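Protein-glutamine gamma-glutamyltransferase (Pseudomonas aeruginosa PAO1, PDB 6G49) catalyses transglutaminase cross-linking of protein glutamine and lysine side chains in vitro through this periplasmic domain, and is critical for bacterial viability. Local coordinates at residues 163-168 and 293-299; 173-179 and 255-261; 204-209 and 250-254. All coordinates share one frame; numbering follows the deposited sequence.

The three contacts differ in burial and in chemistry. Contact 3 is a buried, wholly apolar helix pair, whereas contacts 1 and 2 are partly buried and rely on backbone carbonyls, indole and guanidinium N-H groups and waters. Contacts 2 and 3 share helix 243-256: contact 3 uses residues 250-254 and contact 2 the C-terminal end just after them, and they meet where Leu-179 packs on Phe-252. Contact 1 binds the chain that precedes helix 170-175 to the hairpin of strands 286-294 and 298-302; contact 2 takes up the end of that helix, and Trp-293 N lies 3.0 Å from Pro-260 O. Contacts 1 and 3 do not touch, their nearest atoms being about 7 Å apart.

Contact 1 (163-168 and 293-299); sequences LRESSI and WQPEQGW
Trp-293 and Trp-299, on the two arms of a beta-hairpin, receive strand 163-164 and the loop that follows it in a mixed polar and apolar contact at the hairpin end formed by strands 286-294 and 298-302. Three N-H groups secure it. The indole NE1 of Trp-293 reaches Glu-165 O at 2.8 Å, with the oxygen only 4° out of the ring plane and the approach nearly straight along the carbonyl. The indole NE1 of Trp-299 meets Glu-165 OE1 at 2.9 Å, on the anti side of the carboxylate and tilted out of its plane, though close to the plane of the indole; the other oxygen, OE2, accepts from Asp-169 N. The third bond is backbone to backbone, Trp-299 N to Arg-164 O at 3.0 Å. Beside it Gly-298, without a side chain, lets Arg-164 O approach its CA to 3.2 Å in a CA-H...O contact.

Ile-168 closes the apolar side. Ile-168 CG2 lies 3.5 Å from the centroid of the Trp-293 six-membered ring and 16° off the normal, a CH-pi contact over one face, while Pro-295 N lies over the opposite face. The Arg-164 chain turns about its CG-CD bond (chi3 -89°), which lays one face of the guanidinium over Trp-299 CB, with Arg-164 CZ 3.7 Å from Trp-299 CB. Its polar end is also engaged beyond the two segments, in salt bridges with Glu-291 and Asp-125. One water accepts from Arg-164 N and donates to Gln-297 O and Trp-299 O, bridging the two backbones beside the hairpin turn.

The hairpin belongs to the transglutaminase-like core, and segment 163-168 packs on its turn end; strand 286-294 carries His-287 and strand 298-302 runs into Asp-303, both active-site residues by similarity.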
loop_
_atom_site.group_PDB
_atom_site.type_symbol
_atom_site.label_atom_id
_atom_site.label_comp_id
_atom_site.label_asym_id
_atom_site.label_seq_id
_atom_site.Cartn_x
_atom_site.Cartn_y
_atom_site.Cartn_z
ATOM N N LEU A 163 9.396 -4.486 13.724
ATOM C CA LEU A 163 10.021 -3.153 13.601
ATOM C C LEU A 163 10.776 -3.112 12.278
ATOM O O LEU A 163 11.592 -3.961 11.990
ATOM C CB LEU A 163 10.962 -2.970 14.794
ATOM C CG LEU A 163 11.745 -1.671 14.854
ATOM C CD1 LEU A 163 10.810 -0.493 14.957
ATOM C CD2 LEU A 163 12.681 -1.701 16.073
ATOM N N ARG A 164 10.453 -2.115 11.471
ATOM C CA ARG A 164 11.045 -1.987 10.161
ATOM C C ARG A 164 11.961 -0.802 9.958
ATOM O O ARG A 164 11.534 0.334 9.988
ATOM C CB ARG A 164 9.943 -1.943 9.110
ATOM C CG ARG A 164 8.896 -3.016 9.285
ATOM C CD ARG A 164 7.977 -3.068 8.093
ATOM N NE ARG A 164 6.845 -2.174 8.254
ATOM C CZ ARG A 164 6.372 -1.417 7.283
ATOM N NH1 ARG A 164 6.957 -1.463 6.101
ATOM N NH2 ARG A 164 5.334 -0.620 7.496
ATOM N N GLU A 165 13.228 -1.110 9.739
ATOM C CA GLU A 165 14.237 -0.128 9.440
ATOM C C GLU A 165 14.232 1.030 10.453
ATOM O O GLU A 165 14.075 2.193 10.083
ATOM C CB GLU A 165 14.049 0.370 8.000
ATOM C CG GLU A 165 15.293 0.355 7.203
ATOM C CD GLU A 165 15.287 0.995 5.826
ATOM O OE1 GLU A 165 14.196 1.177 5.206
ATOM O OE2 GLU A 165 16.395 1.315 5.376
ATOM N N SER A 166 14.482 0.754 11.735
ATOM C CA SER A 166 14.546 1.797 12.741
ATOM C C SER A 166 15.645 2.822 12.403
ATOM O O SER A 166 15.487 3.980 12.749
ATOM C CB SER A 166 14.714 1.227 14.132
ATOM O OG SER A 166 15.896 0.477 14.168
ATOM N N SER A 167 16.744 2.371 11.782
ATOM C CA SER A 167 17.768 3.211 11.136
ATOM C C SER A 167 17.692 3.032 9.627
ATOM O O SER A 167 17.714 1.930 9.160
ATOM C CB SER A 167 19.173 2.832 11.585
ATOM O OG SER A 167 19.295 3.190 12.926
ATOM N N ILE A 168 17.514 4.121 8.908
ATOM C CA ILE A 168 17.188 4.059 7.464
ATOM C C ILE A 168 18.487 4.260 6.685
ATOM O O ILE A 168 19.322 5.118 7.014
ATOM C CB ILE A 168 16.056 5.043 7.137
ATOM C CG1 ILE A 168 15.453 4.752 5.758
ATOM C CG2 ILE A 168 16.502 6.500 7.281
ATOM C CD1 ILE A 168 14.328 5.693 5.379
ATOM N N TRP A 293 8.241 6.968 7.305
ATOM C CA TRP A 293 9.359 6.643 8.161
ATOM C C TRP A 293 9.601 7.766 9.154
ATOM O O TRP A 293 9.529 8.950 8.825
ATOM C CB TRP A 293 10.624 6.425 7.316
ATOM C CG TRP A 293 11.792 5.963 8.141
ATOM C CD1 TRP A 293 12.102 4.679 8.514
ATOM C CD2 TRP A 293 12.785 6.816 8.745
ATOM N NE1 TRP A 293 13.198 4.697 9.344
ATOM C CE2 TRP A 293 13.623 5.985 9.507
ATOM C CE3 TRP A 293 12.994 8.195 8.741
ATOM C CZ2 TRP A 293 14.709 6.482 10.234
ATOM C CZ3 TRP A 293 14.047 8.697 9.488
ATOM C CH2 TRP A 293 14.920 7.837 10.166
ATOM N N GLN A 294 10.008 7.333 10.334
ATOM C CA GLN A 294 10.530 8.291 11.334
ATOM C C GLN A 294 11.596 7.578 12.148
ATOM O O GLN A 294 11.665 6.356 12.245
ATOM C CB GLN A 294 9.387 8.823 12.196
ATOM C CG GLN A 294 8.844 7.814 13.186
ATOM C CD GLN A 294 7.528 8.291 13.721
ATOM O OE1 GLN A 294 6.474 7.723 13.427
ATOM N NE2 GLN A 294 7.589 9.374 14.480
ATOM N N PRO A 295 12.520 8.355 12.739
ATOM C CA PRO A 295 13.539 7.773 13.601
ATOM C C PRO A 295 12.959 6.906 14.714
ATOM O O PRO A 295 11.916 7.181 15.237
ATOM C CB PRO A 295 14.228 9.026 14.190
ATOM C CG PRO A 295 14.057 10.086 13.116
ATOM C CD PRO A 295 12.680 9.808 12.535
ATOM N N GLU A 296 13.656 5.804 14.970
ATOM C CA GLU A 296 13.384 4.874 16.066
ATOM C C GLU A 296 12.172 3.976 15.782
ATOM O O GLU A 296 12.269 2.767 15.969
ATOM C CB GLU A 296 13.197 5.615 17.388
ATOM C CG GLU A 296 14.467 6.349 17.814
ATOM C CD GLU A 296 14.559 6.650 19.301
ATOM O OE1 GLU A 296 13.528 7.048 19.883
ATOM O OE2 GLU A 296 15.658 6.477 19.874
ATOM N N GLN A 297 11.030 4.568 15.419
ATOM C CA GLN A 297 9.832 3.778 15.166
ATOM C C GLN A 297 9.917 3.043 13.816
ATOM O O GLN A 297 9.195 2.044 13.622
ATOM C CB GLN A 297 8.613 4.672 15.314
ATOM C CG GLN A 297 8.480 5.209 16.741
ATOM C CD GLN A 297 7.171 5.933 16.909
ATOM O OE1 GLN A 297 6.098 5.335 16.853
ATOM N NE2 GLN A 297 7.248 7.240 17.096
ATOM N N GLY A 298 10.751 3.550 12.905
ATOM C CA GLY A 298 10.876 3.013 11.588
ATOM C C GLY A 298 9.622 3.275 10.756
ATOM O O GLY A 298 8.971 4.336 10.890
ATOM N N TRP A 299 9.353 2.345 9.825
ATOM C CA TRP A 299 8.209 2.511 8.886
ATOM C C TRP A 299 6.908 2.145 9.604
ATOM O O TRP A 299 6.829 1.098 10.255
ATOM C CB TRP A 299 8.389 1.666 7.641
ATOM C CG TRP A 299 9.524 2.051 6.739
ATOM C CD1 TRP A 299 10.785 1.541 6.726
ATOM C CD2 TRP A 299 9.502 3.055 5.719
ATOM N NE1 TRP A 299 11.538 2.164 5.767
ATOM C CE2 TRP A 299 10.793 3.121 5.145
ATOM C CE3 TRP A 299 8.511 3.942 5.251
ATOM C CZ2 TRP A 299 11.077 3.926 4.033
ATOM C CZ3 TRP A 299 8.834 4.778 4.200
ATOM C CH2 TRP A 299 10.091 4.783 3.606
HETATM O O HOH W 1 8.403 -0.093 12.084
HETATM O O HOH W 2 4.719 -1.024 10.111
#

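Contact 2 (173-179 and 255-261); sequences RWRNLQL and RAAGIPA
Arg-255 extends its side chain across the turn 176-178, and its guanidinium lies flat against the backbone there: Asn-176 CA sits 3.5 Å above the plane, offset toward the rim. The amide planes of Asn-176 and Gln-178 stand close to perpendicular to it, at 80° and 88°, so neither is stacked on it; Gln-178 NE2 donates to Phe-81 O. Around the edge the hydrogen bonds run near the guanidinium plane. Arg-255 NH1 reaches Gln-178 O at 2.7 Å, on a carbonyl lone pair. NE and NH2 turn to the arginine's own segment and grip one oxygen side-on, with Arg-255 NE 2.8 Å from Ala-261 O; NH2 is also bonded to Glu-79 O. These bonds on separate nitrogens fix the rotation of the group.

The backbones pair next to it. Ala-261 N donates to Asn-176 O at 3.1 Å, and Pro-260 CA makes a CA-H...O contact with the same oxygen. The Asn-176 amide is itself held by ND2, which donates to Thr-172 O and Glu-79 OE2.

Two leucines supply the apolar contacts. Leu-177 packs on the 258-260 turn, lying alongside Pro-260 and pointing the same way, and brings CD2 to 3.5 Å from Gly-258 C. Leu-179 crosses the aliphatic part of Arg-255 and reaches Ala-256 CB with CD1, at 3.7 Å. A water donating to Leu-177 O and Arg-255 O joins the two turns.

Both segments leave a helix here, 170-175 and 243-256. The second ends in a Schellman motif with Gly-258 at positive phi (85°), terminating the helix whose first residue, Cys-243, is the nucleophile by similarity.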
loop_
_atom_site.group_PDB
_atom_site.type_symbol
_atom_site.label_atom_id
_atom_site.label_comp_id
_atom_site.label_asym_id
_atom_site.label_seq_id
_atom_site.Cartn_x
_atom_site.Cartn_y
_atom_site.Cartn_z
ATOM N N ARG A 173 16.165 6.738 2.338
ATOM C CA ARG A 173 15.648 8.004 2.823
ATOM C C ARG A 173 15.521 9.018 1.672
ATOM O O ARG A 173 14.472 9.649 1.516
ATOM C CB ARG A 173 16.489 8.524 3.984
ATOM C CG ARG A 173 15.883 9.680 4.742
ATOM C CD ARG A 173 16.799 10.036 5.938
ATOM N NE ARG A 173 16.219 10.921 6.880
ATOM C CZ ARG A 173 16.705 11.014 8.119
ATOM N NH1 ARG A 173 17.717 10.235 8.476
ATOM N NH2 ARG A 173 16.153 11.838 8.961
ATOM N N TRP A 174 16.602 9.210 0.897
ATOM C CA TRP A 174 16.630 10.149 -0.170
ATOM C C TRP A 174 15.568 9.815 -1.217
ATOM O O TRP A 174 14.836 10.697 -1.727
ATOM C CB TRP A 174 18.021 10.221 -0.812
ATOM C CG TRP A 174 18.274 11.441 -1.624
ATOM C CD1 TRP A 174 18.219 11.648 -2.967
ATOM C CD2 TRP A 174 18.614 12.710 -1.045
ATOM N NE1 TRP A 174 18.498 12.971 -3.245
ATOM C CE2 TRP A 174 18.698 13.642 -2.094
ATOM C CE3 TRP A 174 18.855 13.109 0.269
ATOM C CZ2 TRP A 174 19.114 14.968 -1.866
ATOM C CZ3 TRP A 174 19.243 14.414 0.492
ATOM C CH2 TRP A 174 19.349 15.313 -0.569
ATOM N N ARG A 175 15.509 8.545 -1.601
ATOM C CA ARG A 175 14.586 8.066 -2.628
ATOM C C ARG A 175 13.138 8.380 -2.211
ATOM O O ARG A 175 12.336 8.738 -3.071
ATOM C CB ARG A 175 14.774 6.558 -2.782
ATOM C CG ARG A 175 13.678 5.871 -3.575
ATOM C CD ARG A 175 13.931 4.373 -3.551
ATOM N NE ARG A 175 15.008 4.006 -4.428
ATOM C CZ ARG A 175 15.280 2.749 -4.798
ATOM N NH1 ARG A 175 14.558 1.768 -4.266
ATOM N NH2 ARG A 175 16.187 2.514 -5.760
ATOM N N ASN A 176 12.861 8.266 -0.901
ATOM C CA ASN A 176 11.511 8.412 -0.404
ATOM C C ASN A 176 11.169 9.844 -0.019
ATOM O O ASN A 176 10.151 10.077 0.641
ATOM C CB ASN A 176 11.235 7.371 0.679
ATOM C CG ASN A 176 11.021 6.031 0.043
ATOM O OD1 ASN A 176 10.030 5.844 -0.644
ATOM N ND2 ASN A 176 12.008 5.147 0.129
ATOM N N LEU A 177 12.040 10.800 -0.421
ATOM C CA LEU A 177 11.716 12.214 -0.373
ATOM C C LEU A 177 11.610 12.822 -1.771
ATOM O O LEU A 177 11.441 14.059 -1.863
ATOM C CB LEU A 177 12.781 12.887 0.502
ATOM C CG LEU A 177 12.638 12.611 1.987
ATOM C CD1 LEU A 177 13.916 12.981 2.729
ATOM C CD2 LEU A 177 11.432 13.259 2.666
ATOM N N GLN A 178 11.690 12.004 -2.809
ATOM C CA GLN A 178 11.684 12.411 -4.198
ATOM C C GLN A 178 10.329 12.970 -4.612
ATOM O O GLN A 178 9.309 12.317 -4.396
ATOM C CB GLN A 178 12.007 11.248 -5.126
ATOM C CG GLN A 178 11.972 11.533 -6.611
ATOM C CD GLN A 178 10.598 11.299 -7.215
ATOM O OE1 GLN A 178 9.947 10.296 -6.860
ATOM N NE2 GLN A 178 10.162 12.204 -8.123
ATOM N N LEU A 179 10.312 14.143 -5.231
ATOM C CA LEU A 179 9.147 14.675 -5.951
ATOM C C LEU A 179 9.637 15.384 -7.197
ATOM O O LEU A 179 10.768 15.902 -7.206
ATOM C CB LEU A 179 8.348 15.678 -5.129
ATOM C CG LEU A 179 7.603 15.093 -3.948
ATOM C CD1 LEU A 179 6.974 16.165 -3.091
ATOM C CD2 LEU A 179 6.564 14.094 -4.379
ATOM N N ARG A 255 5.985 13.668 1.627
ATOM C CA ARG A 255 7.297 13.879 1.099
ATOM C C ARG A 255 7.567 15.379 1.010
ATOM O O ARG A 255 8.729 15.828 1.300
ATOM C CB ARG A 255 7.433 13.336 -0.305
ATOM C CG ARG A 255 7.468 11.813 -0.362
ATOM C CD ARG A 255 7.878 11.334 -1.721
ATOM N NE ARG A 255 8.006 9.863 -1.747
ATOM C CZ ARG A 255 8.489 9.134 -2.714
ATOM N NH1 ARG A 255 8.874 9.659 -3.874
ATOM N NH2 ARG A 255 8.643 7.809 -2.490
ATOM N N ALA A 256 6.560 16.153 0.610
ATOM C CA ALA A 256 6.737 17.621 0.478
ATOM C C ALA A 256 6.932 18.254 1.853
ATOM O O ALA A 256 7.527 19.371 1.908
ATOM C CB ALA A 256 5.620 18.245 -0.297
ATOM N N ALA A 257 6.486 17.628 2.925
ATOM C CA ALA A 257 6.668 18.083 4.295
ATOM C C ALA A 257 7.975 17.540 4.908
ATOM O O ALA A 257 8.196 17.695 6.086
ATOM C CB ALA A 257 5.528 17.645 5.164
ATOM N N GLY A 258 8.772 16.799 4.143
ATOM C CA GLY A 258 10.051 16.269 4.610
ATOM C C GLY A 258 9.969 14.950 5.359
ATOM O O GLY A 258 10.912 14.594 6.011
ATOM N N ILE A 259 8.875 14.181 5.174
ATOM C CA ILE A 259 8.657 12.890 5.817
ATOM C C ILE A 259 8.823 11.830 4.733
ATOM O O ILE A 259 8.059 11.849 3.758
ATOM C CB ILE A 259 7.266 12.799 6.497
ATOM C CG1 ILE A 259 7.118 13.865 7.582
ATOM C CG2 ILE A 259 7.064 11.386 7.047
ATOM C CD1 ILE A 259 5.777 13.971 8.219
ATOM N N PRO A 260 9.802 10.897 4.834
ATOM C CA PRO A 260 9.947 9.880 3.796
ATOM C C PRO A 260 8.681 9.006 3.798
ATOM O O PRO A 260 8.185 8.656 4.865
ATOM C CB PRO A 260 11.192 9.095 4.214
ATOM C CG PRO A 260 11.913 10.048 5.165
ATOM C CD PRO A 260 10.795 10.732 5.926
ATOM N N ALA A 261 8.167 8.764 2.591
ATOM C CA ALA A 261 6.875 8.057 2.458
ATOM C C ALA A 261 6.850 7.372 1.116
ATOM O O ALA A 261 7.463 7.850 0.156
ATOM C CB ALA A 261 5.728 9.027 2.591
HETATM O O HOH W 3 10.807 16.241 -0.446
#

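Contact 3 (204-209 and 250-254); sequences LVAALL and MAFVL
Leu-208 of helix 201-214 and Met-250 of helix 243-256 pack together in a helix-helix interface whose local axes approach to 11.2 Å and run at 140°, roughly antiparallel. Such a separation leaves room for large side chains to fill the interface, and every contact between the segments is apolar.

The CD2 branch of Leu-208 does most of the reaching. Leu-208 CD2 comes within 3.7 Å of Met-250 CG and 3.9 Å of Val-253 CG1, with Leu-254 CD2 a little farther off, so that one methyl group sits among three side chains of the opposite helix. Met-250 projects as an extended chain (chi2 177°, chi3 -177°) across to helix 201-214, where Met-250 CE meets Leu-209 CD2 at 3.7 Å and Val-205 CG1 at 3.8 Å, crossing the valine at about a right angle. Met-250 has two deposited conformers, and these distances hold for one.

Helix 243-256 is the central helix of the transglutaminase-like core, with the predicted nucleophile Cys-243 at its start, and helix 201-214 packs beside it over the sheet: Val-205 and Leu-254 both touch Tyr-292, while Leu-209 and Met-250 both touch Val-302.

Toward the other end Leu-254 turns CD2 inward, 3.7 Å from Val-205 CG2. Leu-254 CD2 also lies 3.9 Å from Leu-204 CD2, the two leucines sliding past each other in opposite directions.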
loop_
_atom_site.group_PDB
_atom_site.type_symbol
_atom_site.label_atom_id
_atom_site.label_comp_id
_atom_site.label_asym_id
_atom_site.label_seq_id
_atom_site.Cartn_x
_atom_site.Cartn_y
_atom_site.Cartn_z
ATOM N N LEU A 204 1.822 15.215 12.246
ATOM C CA LEU A 204 1.540 15.732 10.943
ATOM C C LEU A 204 0.631 14.722 10.187
ATOM O O LEU A 204 -0.334 15.112 9.503
ATOM C CB LEU A 204 2.862 15.974 10.220
ATOM C CG LEU A 204 2.781 16.865 8.997
ATOM C CD1 LEU A 204 4.092 17.556 8.705
ATOM C CD2 LEU A 204 2.324 16.095 7.739
ATOM N N VAL A 205 1.016 13.453 10.249
ATOM C CA VAL A 205 0.236 12.371 9.616
ATOM C C VAL A 205 -1.206 12.435 10.135
ATOM O O VAL A 205 -2.181 12.360 9.358
ATOM C CB VAL A 205 0.886 11.018 9.900
ATOM C CG1 VAL A 205 -0.087 9.865 9.595
ATOM C CG2 VAL A 205 2.153 10.905 9.068
ATOM N N ALA A 206 -1.381 12.550 11.450
ATOM C CA ALA A 206 -2.769 12.651 12.015
ATOM C C ALA A 206 -3.533 13.851 11.465
ATOM O O ALA A 206 -4.716 13.726 11.148
ATOM C CB ALA A 206 -2.711 12.670 13.532
ATOM N N ALA A 207 -2.881 15.006 11.311
ATOM C CA ALA A 207 -3.540 16.187 10.822
ATOM C C ALA A 207 -3.975 15.977 9.360
ATOM O O ALA A 207 -5.089 16.392 8.928
ATOM C CB ALA A 207 -2.636 17.395 10.979
ATOM N N LEU A 208 -3.108 15.300 8.572
ATOM C CA LEU A 208 -3.459 15.031 7.224
ATOM C C LEU A 208 -4.642 14.046 7.138
ATOM O O LEU A 208 -5.554 14.242 6.304
ATOM C CB LEU A 208 -2.190 14.512 6.528
ATOM C CG LEU A 208 -2.235 14.301 5.037
ATOM C CD1 LEU A 208 -2.825 15.467 4.278
ATOM C CD2 LEU A 208 -0.818 14.015 4.511
ATOM N N LEU A 209 -4.630 12.985 7.958
ATOM C CA LEU A 209 -5.741 12.022 7.977
ATOM C C LEU A 209 -7.039 12.758 8.340
ATOM O O LEU A 209 -8.129 12.476 7.815
ATOM C CB LEU A 209 -5.422 10.918 8.964
ATOM C CG LEU A 209 -4.346 9.955 8.504
ATOM C CD1 LEU A 209 -4.040 8.998 9.658
ATOM C CD2 LEU A 209 -4.791 9.229 7.230
ATOM N N MET A 250 -1.551 11.480 -0.305
ATOM C CA MET A 250 -1.011 11.508 1.027
ATOM C C MET A 250 0.511 11.348 0.972
ATOM O O MET A 250 1.229 12.073 1.699
ATOM C CB MET A 250 -1.562 10.410 1.925
ATOM C CG MET A 250 -1.137 10.522 3.339
ATOM S SD MET A 250 -1.901 9.244 4.398
ATOM C CE MET A 250 -1.285 9.691 6.013
ATOM N N ALA A 251 1.004 10.400 0.166
ATOM C CA ALA A 251 2.451 10.214 0.075
ATOM C C ALA A 251 3.122 11.493 -0.462
ATOM O O ALA A 251 4.200 11.884 0.037
ATOM C CB ALA A 251 2.792 9.016 -0.763
ATOM N N PHE A 252 2.520 12.127 -1.457
ATOM C CA PHE A 252 3.020 13.403 -2.017
ATOM C C PHE A 252 3.182 14.437 -0.914
ATOM O O PHE A 252 4.269 15.043 -0.778
ATOM C CB PHE A 252 2.107 13.917 -3.112
ATOM C CG PHE A 252 2.598 15.182 -3.753
ATOM C CD1 PHE A 252 2.471 16.397 -3.106
ATOM C CD2 PHE A 252 3.187 15.121 -4.990
ATOM C CE1 PHE A 252 2.969 17.554 -3.693
ATOM C CE2 PHE A 252 3.688 16.284 -5.596
ATOM C CZ PHE A 252 3.547 17.495 -4.947
ATOM N N VAL A 253 2.116 14.665 -0.143
ATOM C CA VAL A 253 2.123 15.724 0.865
ATOM C C VAL A 253 3.148 15.405 1.939
ATOM O O VAL A 253 3.898 16.287 2.372
ATOM C CB VAL A 253 0.725 15.980 1.456
ATOM C CG1 VAL A 253 0.773 16.983 2.606
ATOM C CG2 VAL A 253 -0.181 16.473 0.377
ATOM N N LEU A 254 3.267 14.124 2.349
ATOM C CA LEU A 254 4.274 13.746 3.367
ATOM C C LEU A 254 5.687 14.028 2.851
ATOM O O LEU A 254 6.509 14.628 3.599
ATOM C CB LEU A 254 4.104 12.283 3.783
ATOM C CG LEU A 254 2.839 11.931 4.560
ATOM C CD1 LEU A 254 2.801 10.448 4.825
ATOM C CD2 LEU A 254 2.690 12.708 5.858
#